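Local coordinates for uncharacterized protein AsqI (Emericella nidulans, PDB 5YY3) that catalyses, as a zinc-dependent cyclopenase, the conversion of 4'-methoxycyclopenin into 4'-methoxyviridicatin with loss of methyl isocyanate in aspoquinolone biosynthesis, at residues L500-H505 against K620-T625. Numbering follows the deposited sequence.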
# COMPACT_ATOMS: atom_id res chain seq x y z
N LEU A 500 3.12 0.84 23.95
CA LEU A 500 4.13 -0.07 24.52
C LEU A 500 4.39 0.18 26.00
O LEU A 500 5.18 -0.52 26.62
CB LEU A 500 5.45 0.06 23.76
CG LEU A 500 5.42 -0.05 22.24
CD1 LEU A 500 6.81 0.12 21.66
CD2 LEU A 500 4.83 -1.39 21.84
N MET A 501 3.70 1.17 26.56
CA MET A 501 3.99 1.69 27.90
C MET A 501 4.05 0.66 29.04
O MET A 501 4.79 0.87 30.00
CB MET A 501 2.93 2.77 28.20
CG MET A 501 2.72 3.16 29.62
SD MET A 501 1.28 4.24 29.74
CE MET A 501 0.23 3.45 28.56
N ASN A 502 3.32 -0.45 28.95
CA ASN A 502 3.37 -1.45 30.03
C ASN A 502 4.47 -2.51 29.89
O ASN A 502 4.51 -3.47 30.65
CB ASN A 502 2.03 -2.15 30.16
CG ASN A 502 0.98 -1.28 30.78
OD1 ASN A 502 1.28 -0.40 31.60
ND2 ASN A 502 -0.26 -1.49 30.38
N ASP A 503 5.32 -2.35 28.89
CA ASP A 503 6.49 -3.19 28.75
C ASP A 503 7.69 -2.42 29.26
O ASP A 503 8.04 -1.38 28.70
CB ASP A 503 6.68 -3.59 27.29
CG ASP A 503 7.98 -4.32 27.05
OD1 ASP A 503 8.46 -5.01 27.97
OD2 ASP A 503 8.52 -4.21 25.92
N TYR A 504 8.30 -2.93 30.34
CA TYR A 504 9.52 -2.36 30.92
C TYR A 504 10.55 -2.00 29.86
O TYR A 504 11.16 -0.93 29.90
CB TYR A 504 10.17 -3.34 31.89
CG TYR A 504 9.34 -3.82 33.06
CD1 TYR A 504 9.09 -2.99 34.16
CD2 TYR A 504 8.85 -5.13 33.10
CE1 TYR A 504 8.35 -3.45 35.25
CE2 TYR A 504 8.12 -5.59 34.17
CZ TYR A 504 7.86 -4.74 35.25
OH TYR A 504 7.13 -5.21 36.33
N HIS A 505 10.76 -2.92 28.92
CA HIS A 505 11.89 -2.82 28.01
C HIS A 505 11.60 -1.91 26.84
O HIS A 505 12.49 -1.66 26.02
CB HIS A 505 12.27 -4.22 27.54
CG HIS A 505 12.43 -5.17 28.68
ND1 HIS A 505 13.62 -5.33 29.35
CD2 HIS A 505 11.53 -5.95 29.32
CE1 HIS A 505 13.45 -6.19 30.34
NE2 HIS A 505 12.19 -6.57 30.35
N LYS A 620 -4.85 -5.75 38.92
CA LYS A 620 -5.13 -4.41 38.42
C LYS A 620 -3.86 -3.63 38.11
O LYS A 620 -3.86 -2.75 37.24
CB LYS A 620 -5.98 -3.60 39.41
CG LYS A 620 -7.28 -4.26 39.86
CD LYS A 620 -8.15 -3.30 40.66
CE LYS A 620 -8.98 -4.04 41.72
NZ LYS A 620 -9.85 -3.14 42.54
N ALA A 621 -2.78 -3.95 38.83
CA ALA A 621 -1.55 -3.16 38.74
C ALA A 621 -0.84 -3.32 37.41
O ALA A 621 -0.72 -4.43 36.86
CB ALA A 621 -0.63 -3.51 39.88
N SER A 622 -0.39 -2.19 36.87
CA SER A 622 0.48 -2.17 35.71
C SER A 622 1.47 -1.03 35.90
O SER A 622 1.42 -0.32 36.90
CB SER A 622 -0.33 -1.99 34.42
OG SER A 622 -1.01 -0.75 34.42
N ILE A 623 2.39 -0.87 34.95
CA ILE A 623 3.30 0.26 34.97
C ILE A 623 2.47 1.54 34.92
O ILE A 623 2.76 2.52 35.62
CB ILE A 623 4.31 0.20 33.80
CG1 ILE A 623 5.30 -0.95 34.03
CG2 ILE A 623 5.07 1.51 33.66
CD1 ILE A 623 6.33 -1.13 32.93
N ARG A 624 1.40 1.50 34.13
CA ARG A 624 0.55 2.67 33.96
C ARG A 624 -0.12 3.10 35.26
O ARG A 624 -0.18 4.30 35.54
CB ARG A 624 -0.51 2.42 32.91
CG ARG A 624 -1.33 3.66 32.62
CD ARG A 624 -2.71 3.30 32.12
NE ARG A 624 -2.68 2.28 31.08
CZ ARG A 624 -2.75 2.55 29.78
NH1 ARG A 624 -2.84 3.81 29.36
NH2 ARG A 624 -2.71 1.56 28.90
N THR A 625 -0.61 2.15 36.05
CA THR A 625 -1.30 2.51 37.29
C THR A 625 -0.32 3.11 38.30
O THR A 625 -0.61 4.12 38.95
CB THR A 625 -2.03 1.32 37.95
OG1 THR A 625 -1.13 0.22 38.10
CG2 THR A 625 -3.22 0.88 37.10
O HOH W 1 2.85 -3.43 33.26
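Asn502 OD1 accepts from Arg624 N at the first turn of helix 623-626 over 3.2 Å; the C=O...N angle of 165° brings the donor in almost along the carbonyl, but the N-H is bent off the line (144°). The preceding backbone amide, that of Ile623, is taken up by a water, which it reaches at 3.1 Å and which in turn donates to Asn502 O. One asparagine thus serves two first-turn amides of the helix, one directly and one through the water. Within 620-625 the turn is closed by a capping box with Ser622 as N-cap, in which Ser622 N donates to Thr625 OG1 at 2.8 Å and Thr625 N returns a weak bond to Ser622 OG.

Side-chain packing flanks these bonds. Met501 has CG anti to its backbone N (chi1 161°) and bends at chi3, which lays CE over one face of the Arg624 guanidinium, offset toward the rim, 3.2 Å from Arg624 NH1 and 3.3 Å from Arg624 CZ; the two side chains cross at about a right angle. Ile623 points into the loop, its CD1 lying 3.5 Å from Tyr504 CD1, obliquely to the ring, while CG2 rests against Met501 O. Tyr504 is itself fixed by Trp610, whose backbone N bonds to the phenol oxygen and whose ring meets it edge to face, and Leu613 of helix 611-614 packs on both Tyr504 and Ile623.

The contact lies within the hemocyanin-type Ig-like domain, away from the zinc site, and joins the loop between strands 487-497 and 508-517, with its type I turn Leu500 to Asp503, to the short helix preceding strand 636-644. The negative end of the Asn502 carboxamide dipole faces the N-terminal amides of this helix, which would interact favourably with the helix dipole, although no charged acceptor takes part.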